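One contact in two related proteins. Structure 1 is chitinase A from Cycas revoluta, which probably hydrolyses the beta-1,4 linkages of chitin, as a class V chitinase of glycoside hydrolase family 18: PDB 4MNK (chain A, 1.29 Å), residues G114-Y119 and L155-V160. Structure 2 is ofchtiv-g5 from Ostrinia furnacalis: PDB 6JM8 (chain B, 1.91 Å), residues G120-W125 and L160-V165. One frame, after least-squares fit of the local backbone (RMSD 0.52 Å); residues are numbered along the deposited sequences.

Structure 1 (4MNK); sequences GLDLDY and LLTEAV. With NAG (2-acetamido-2-deoxy-beta-D-glucopyranose), chain C.
Strand 114-119 of the TIM barrel carries the two aspartates of the family 18 DxDxE signature, Asp116 and Asp118, whose glutamate, Glu120, follows directly; helix 125-149 links it to the parallel strand 155-161. Leu117 N binds Thr157 O at 3.0 Å, and Ala159 N binds Leu117 O at 2.9 Å. Inside the barrel Thr157 OG1 donates to Asp116 OD1 (2.6 Å), the two side chains crossing at about a right angle. Leu117 and Glu158 point to the other face, toward the helices, where Glu158 CB lies 3.4 Å from Leu117 O and its extended chain reaches Phe131. Leu115, with CG anti to the carbonyl carbon (chi1 -70°), lies on the same face and packs on Ile73 and Ile75. The CG of Asp118 is anti to the backbone N (chi1 -172°), which places OD2 3.5 Å from Ala159 CB and lets OD1 accept a hydrogen bond from the amide N2 of the NAG unit (3.2 Å). Water 1 joins Leu117 O, Tyr119 N and Ala159 O, while the Tyr119 ring packs on Phe86 and Phe131.

Structure 2 (6JM8); sequences GLDVDW and LLTVAV. With NAG (2-acetamido-2-deoxy-beta-D-glucopyranose), chain D.
In the DxD part of the family 18 signature, Asp122, Val123 and Asp124 meet the parallel strand 160-166. Val123 N binds Thr162 O at 2.8 Å, and Ala164 N binds Val123 O at 3.2 Å. Inside the barrel Thr162 OG1 donates to Asp122 OD1 (2.5 Å), the two side chains crossing at about a right angle. Val123 and Val163 point to the other face, toward the helices, where Val163 CB lies 3.7 Å from Val123 O and its side chain touches Leu147. Leu121, with CG anti to the backbone N (chi1 179°), lies on the same face and packs on Val80 and Val82, its CD2 3.9 Å from Val123 CG2. In Asp124 CG stands anti to the carbonyl carbon (chi1 -62°); OD1 lies 3.2 Å from Ala164 CB, and OD2 is 3.2 Å from the acetyl C8 of the NAG unit. Water 4 joins Val123 O and Trp125 N, with a weak bond to Ala164 O, while the Trp125 ring packs on Tyr92 and Phe143.

Structure 1 against structure 2
The sharpest difference is the turn of the second signature aspartate. Chi1 is -172° in Asp118(A) and -62° in Asp124(B), and the CG atoms stand 2.6 Å apart after superposition, so CG, OD1 and OD2 of Asp124(B) leave the place that the carboxylate of Asp118(A) takes. The alanine methyl is touched in either position: Asp118(A) OD2 lies 3.5 Å from Ala159(A) CB, and Asp124(B) OD2 lies 3.9 Å from Ala164(B) CB. A NAG unit is bound here in both.

On the face toward the helices, Leu117(A) is exchanged for Val123(B). CG of Leu117(A) and CG2 of Val123(B) nearly coincide, 0.7 Å apart, whereas CD1 and CD2 of Leu117(A) have no counterpart and CG1 of Val123(B) points where the leucine has no atom. Beside it the models of Leu115(A) and Leu121(B) differ in both torsions, their CG atoms 2.9 Å apart after superposition. In structure 2 Leu121(B) CD2 meets Val123(B) CG2 at 3.9 Å; in structure 1 the two side chains are 5.7 Å apart at the closest, Leu115(A) CB to Leu117(A) CD2.

Where Glu158(A) has a buried carboxylate, Val163(B) has none: CD, OE1 and OE2 lack a counterpart, and CG1 of Val163(B) is extra, so this position is probably less polar in structure 2. Glu158(A) CB still touches Leu117(A) O (3.4 Å), as Val163(B) CB does Val123(B) O (3.7 Å). The bond Thr157(A) OG1 - Asp116(A) OD1 recurs as Thr162(B) OG1 - Asp122(B) OD1, and Leu156(A) and Thr157(A) keep their places in Leu161(B) and Thr162(B). Tyr119(A) is matched by Trp125(B), whose CE3, CZ3 and CH2 extend beyond the tyrosine ring.

Structure 1 (4MNK)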
loop_
_atom_site.group_PDB
_atom_site.type_symbol
_atom_site.label_atom_id
_atom_site.label_comp_id
_atom_site.label_asym_id
_atom_site.label_seq_id
_atom_site.Cartn_x
_atom_site.Cartn_y
_atom_site.Cartn_z
ATOM N N GLY A 114 9.275 7.397 10.999
ATOM C CA GLY A 114 8.609 8.191 9.988
ATOM C C GLY A 114 7.103 8.130 10.038
ATOM O O GLY A 114 6.518 7.370 10.818
ATOM N N LEU A 115 6.500 8.950 9.181
ATOM C CA LEU A 115 5.062 9.092 9.042
ATOM C C LEU A 115 4.662 8.806 7.611
ATOM O O LEU A 115 5.395 9.123 6.671
ATOM C CB LEU A 115 4.639 10.525 9.375
ATOM C CG LEU A 115 4.733 10.968 10.833
ATOM C CD1 LEU A 115 4.586 12.479 10.947
ATOM C CD2 LEU A 115 3.690 10.251 11.683
ATOM N N ASP A 116 3.480 8.224 7.457
ATOM C CA ASP A 116 2.894 7.992 6.152
ATOM C C ASP A 116 1.461 8.496 6.163
ATOM O O ASP A 116 0.764 8.372 7.174
ATOM C CB ASP A 116 2.932 6.501 5.814
ATOM C CG ASP A 116 2.270 6.179 4.487
ATOM O OD1 ASP A 116 2.875 6.452 3.429
ATOM O OD2 ASP A 116 1.146 5.636 4.503
ATOM N N LEU A 117 1.031 9.067 5.042
ATOM C CA LEU A 117 -0.358 9.480 4.873
ATOM C C LEU A 117 -1.035 8.582 3.852
ATOM O O LEU A 117 -0.552 8.448 2.726
ATOM C CB LEU A 117 -0.437 10.940 4.418
ATOM C CG LEU A 117 0.324 11.970 5.257
ATOM C CD1 LEU A 117 0.205 13.347 4.630
ATOM C CD2 LEU A 117 -0.173 11.991 6.696
ATOM N N ASP A 118 -2.138 7.955 4.252
ATOM C CA ASP A 118 -2.932 7.147 3.336
ATOM C C ASP A 118 -4.298 7.799 3.149
ATOM O O ASP A 118 -5.221 7.590 3.940
ATOM C CB ASP A 118 -3.052 5.702 3.840
ATOM C CG ASP A 118 -3.710 4.776 2.825
ATOM O OD1 ASP A 118 -3.840 3.569 3.121
ATOM O OD2 ASP A 118 -4.102 5.244 1.733
ATOM N N TYR A 119 -4.392 8.596 2.086
ATOM C CA TYR A 119 -5.558 9.407 1.765
ATOM C C TYR A 119 -6.041 9.027 0.370
ATOM O O TYR A 119 -5.364 9.288 -0.628
ATOM C CB TYR A 119 -5.164 10.886 1.825
ATOM C CG TYR A 119 -6.232 11.910 1.474
ATOM C CD1 TYR A 119 -5.869 13.227 1.211
ATOM C CD2 TYR A 119 -7.591 11.577 1.408
ATOM C CE1 TYR A 119 -6.815 14.190 0.902
ATOM C CE2 TYR A 119 -8.552 12.538 1.085
ATOM C CZ TYR A 119 -8.151 13.841 0.835
ATOM O OH TYR A 119 -9.082 14.804 0.525
ATOM N N LEU A 155 11.032 10.358 8.468
ATOM C CA LEU A 155 10.687 10.074 7.086
ATOM C C LEU A 155 9.235 10.471 6.852
ATOM O O LEU A 155 8.425 10.460 7.777
ATOM C CB LEU A 155 10.891 8.594 6.760
ATOM C CG LEU A 155 12.298 8.010 6.925
ATOM C CD1 LEU A 155 12.249 6.498 6.811
ATOM C CD2 LEU A 155 13.287 8.593 5.917
ATOM N N LEU A 156 8.919 10.842 5.617
ATOM C CA LEU A 156 7.554 11.160 5.239
ATOM C C LEU A 156 7.238 10.522 3.902
ATOM O O LEU A 156 7.914 10.775 2.904
ATOM C CB LEU A 156 7.333 12.675 5.175
ATOM C CG LEU A 156 5.910 13.113 4.807
ATOM C CD1 LEU A 156 4.896 12.671 5.860
ATOM C CD2 LEU A 156 5.846 14.615 4.580
ATOM N N THR A 157 6.210 9.680 3.893
ATOM C CA THR A 157 5.754 9.042 2.669
ATOM C C THR A 157 4.244 9.194 2.542
ATOM O O THR A 157 3.575 9.644 3.477
ATOM C CB THR A 157 6.167 7.540 2.605
ATOM O OG1 THR A 157 5.486 6.793 3.623
ATOM C CG2 THR A 157 7.669 7.380 2.788
ATOM N N GLU A 158 3.711 8.858 1.376
ATOM C CA GLU A 158 2.264 8.791 1.210
ATOM C C GLU A 158 1.886 7.710 0.210
ATOM O O GLU A 158 2.673 7.370 -0.681
ATOM C CB GLU A 158 1.680 10.143 0.782
ATOM C CG GLU A 158 1.809 10.425 -0.707
ATOM C CD GLU A 158 1.369 11.816 -1.105
ATOM O OE1 GLU A 158 0.958 11.980 -2.273
ATOM O OE2 GLU A 158 1.435 12.740 -0.264
ATOM N N ALA A 159 0.680 7.176 0.369
ATOM C CA ALA A 159 0.100 6.267 -0.603
ATOM C C ALA A 159 -0.406 7.081 -1.786
ATOM O O ALA A 159 -1.007 8.148 -1.608
ATOM C CB ALA A 159 -1.039 5.486 0.026
ATOM N N VAL A 160 -0.151 6.582 -2.991
ATOM C CA VAL A 160 -0.701 7.193 -4.195
ATOM C C VAL A 160 -1.437 6.163 -5.040
ATOM O O VAL A 160 -1.112 4.972 -5.026
ATOM C CB VAL A 160 0.366 7.953 -5.048
ATOM C CG1 VAL A 160 0.996 9.089 -4.251
ATOM C CG2 VAL A 160 1.436 7.013 -5.583
HETATM C C1 NAG C . -5.676 -0.026 -0.432
HETATM C C2 NAG C . -5.430 0.377 1.028
HETATM C C3 NAG C . -5.600 -0.811 1.978
HETATM C C4 NAG C . -6.822 -1.677 1.658
HETATM C C5 NAG C . -6.883 -1.972 0.154
HETATM C C6 NAG C . -8.095 -2.812 -0.253
HETATM C C7 NAG C . -2.940 0.441 0.879
HETATM C C8 NAG C . -1.715 1.244 1.210
HETATM N N2 NAG C . -4.115 0.980 1.237
HETATM O O1 NAG C . -5.737 1.128 -1.238
HETATM O O3 NAG C . -5.659 -0.349 3.312
HETATM O O4 NAG C . -6.712 -2.882 2.385
HETATM O O5 NAG C . -6.889 -0.750 -0.557
HETATM O O6 NAG C . -9.294 -2.133 0.049
HETATM O O7 NAG C . -2.818 -0.644 0.307
HETATM O O HOH W 1 -2.049 9.402 0.634
HETATM O O HOH W 2 -3.276 9.554 -2.488
#

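Structure 2 (6JM8)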
loop_
_atom_site.group_PDB
_atom_site.type_symbol
_atom_site.label_atom_id
_atom_site.label_comp_id
_atom_site.label_asym_id
_atom_site.label_seq_id
_atom_site.Cartn_x
_atom_site.Cartn_y
_atom_site.Cartn_z
ATOM N N GLY B 120 8.813 7.654 11.189
ATOM C CA GLY B 120 8.181 8.532 10.227
ATOM C C GLY B 120 6.705 8.246 10.070
ATOM O O GLY B 120 6.126 7.394 10.752
ATOM N N LEU B 121 6.108 8.981 9.131
ATOM C CA LEU B 121 4.674 8.960 8.887
ATOM C C LEU B 121 4.404 8.661 7.420
ATOM O O LEU B 121 5.008 9.276 6.534
ATOM C CB LEU B 121 4.034 10.299 9.274
ATOM C CG LEU B 121 2.530 10.450 9.046
ATOM C CD1 LEU B 121 1.755 9.550 9.994
ATOM C CD2 LEU B 121 2.106 11.904 9.211
ATOM N N ASP B 122 3.502 7.719 7.174
ATOM C CA ASP B 122 3.005 7.423 5.837
ATOM C C ASP B 122 1.581 7.961 5.735
ATOM O O ASP B 122 0.693 7.512 6.467
ATOM C CB ASP B 122 3.047 5.919 5.571
ATOM C CG ASP B 122 2.654 5.559 4.154
ATOM O OD1 ASP B 122 3.333 6.008 3.207
ATOM O OD2 ASP B 122 1.664 4.812 3.993
ATOM N N VAL B 123 1.370 8.934 4.853
ATOM C CA VAL B 123 0.072 9.583 4.705
ATOM C C VAL B 123 -0.712 8.837 3.633
ATOM O O VAL B 123 -0.344 8.859 2.456
ATOM C CB VAL B 123 0.213 11.067 4.355
ATOM C CG1 VAL B 123 -1.161 11.696 4.188
ATOM C CG2 VAL B 123 1.017 11.790 5.417
ATOM N N ASP B 124 -1.793 8.171 4.039
ATOM C CA ASP B 124 -2.584 7.385 3.100
ATOM C C ASP B 124 -4.003 7.928 3.021
ATOM O O ASP B 124 -4.968 7.228 3.330
ATOM C CB ASP B 124 -2.603 5.906 3.495
ATOM C CG ASP B 124 -1.232 5.298 3.483
ATOM O OD1 ASP B 124 -0.292 6.019 3.122
ATOM O OD2 ASP B 124 -1.082 4.109 3.837
ATOM N N TRP B 125 -4.153 9.157 2.543
ATOM C CA TRP B 125 -5.415 9.805 2.393
ATOM C C TRP B 125 -6.007 9.316 1.103
ATOM O O TRP B 125 -5.489 9.598 0.116
ATOM C CB TRP B 125 -5.232 11.307 2.379
ATOM C CG TRP B 125 -6.393 12.112 2.011
ATOM C CD1 TRP B 125 -7.637 11.678 1.740
ATOM C CD2 TRP B 125 -6.413 13.529 1.806
ATOM N NE1 TRP B 125 -8.449 12.720 1.399
ATOM C CE2 TRP B 125 -7.722 13.871 1.423
ATOM C CE3 TRP B 125 -5.471 14.531 1.916
ATOM C CZ2 TRP B 125 -8.101 15.163 1.170
ATOM C CZ3 TRP B 125 -5.845 15.797 1.641
ATOM C CH2 TRP B 125 -7.158 16.105 1.283
ATOM N N LEU B 160 10.946 10.413 8.546
ATOM C CA LEU B 160 10.563 10.159 7.167
ATOM C C LEU B 160 9.121 10.584 6.921
ATOM O O LEU B 160 8.253 10.456 7.789
ATOM C CB LEU B 160 10.725 8.678 6.821
ATOM C CG LEU B 160 12.113 8.042 6.877
ATOM C CD1 LEU B 160 11.996 6.535 6.700
ATOM C CD2 LEU B 160 13.024 8.641 5.814
ATOM N N LEU B 161 8.868 11.089 5.717
ATOM C CA LEU B 161 7.519 11.415 5.270
ATOM C C LEU B 161 7.283 10.733 3.933
ATOM O O LEU B 161 7.996 11.005 2.961
ATOM C CB LEU B 161 7.314 12.926 5.149
ATOM C CG LEU B 161 5.985 13.344 4.518
ATOM C CD1 LEU B 161 4.827 13.030 5.454
ATOM C CD2 LEU B 161 5.999 14.821 4.153
ATOM N N THR B 162 6.295 9.843 3.890
ATOM C CA THR B 162 5.956 9.088 2.694
ATOM C C THR B 162 4.449 9.147 2.473
ATOM O O THR B 162 3.684 9.504 3.371
ATOM C CB THR B 162 6.415 7.626 2.798
ATOM O OG1 THR B 162 5.576 6.924 3.724
ATOM C CG2 THR B 162 7.858 7.551 3.283
ATOM N N VAL B 163 4.027 8.803 1.258
ATOM C CA VAL B 163 2.615 8.790 0.900
ATOM C C VAL B 163 2.306 7.526 0.114
ATOM O O VAL B 163 3.174 6.955 -0.555
ATOM C CB VAL B 163 2.198 10.035 0.081
ATOM C CG1 VAL B 163 2.437 11.312 0.873
ATOM C CG2 VAL B 163 2.938 10.074 -1.255
ATOM N N ALA B 164 1.057 7.085 0.213
ATOM C CA ALA B 164 0.499 6.063 -0.660
ATOM C C ALA B 164 -0.573 6.717 -1.520
ATOM O O ALA B 164 -1.433 7.436 -1.001
ATOM C CB ALA B 164 -0.087 4.900 0.141
ATOM N N VAL B 165 -0.515 6.476 -2.831
ATOM C CA VAL B 165 -1.310 7.222 -3.798
ATOM C C VAL B 165 -1.945 6.272 -4.804
ATOM O O VAL B 165 -1.459 5.164 -5.045
ATOM C CB VAL B 165 -0.459 8.273 -4.541
ATOM C CG1 VAL B 165 0.113 9.291 -3.565
ATOM C CG2 VAL B 165 0.654 7.586 -5.313
HETATM C C1 NAG D . -5.626 0.517 -0.240
HETATM C C2 NAG D . -5.249 0.845 1.243
HETATM C C3 NAG D . -5.950 -0.097 2.234
HETATM C C4 NAG D . -6.480 -1.346 1.556
HETATM C C5 NAG D . -5.482 -1.852 0.529
HETATM C C6 NAG D . -5.964 -3.144 -0.082
HETATM C C7 NAG D . -3.057 1.928 1.533
HETATM C C8 NAG D . -1.596 1.711 1.768
HETATM N N2 NAG D . -3.807 0.824 1.450
HETATM O O3 NAG D . -7.002 0.567 2.923
HETATM O O4 NAG D . -6.597 -2.384 2.518
HETATM O O5 NAG D . -5.334 -0.909 -0.542
HETATM O O6 NAG D . -6.911 -2.870 -1.104
HETATM O O7 NAG D . -3.532 3.051 1.402
HETATM O O HOH W 3 4.193 4.281 0.959
HETATM O O HOH W 4 -2.061 10.136 0.878
HETATM O O HOH W 5 -3.395 9.528 -1.558
#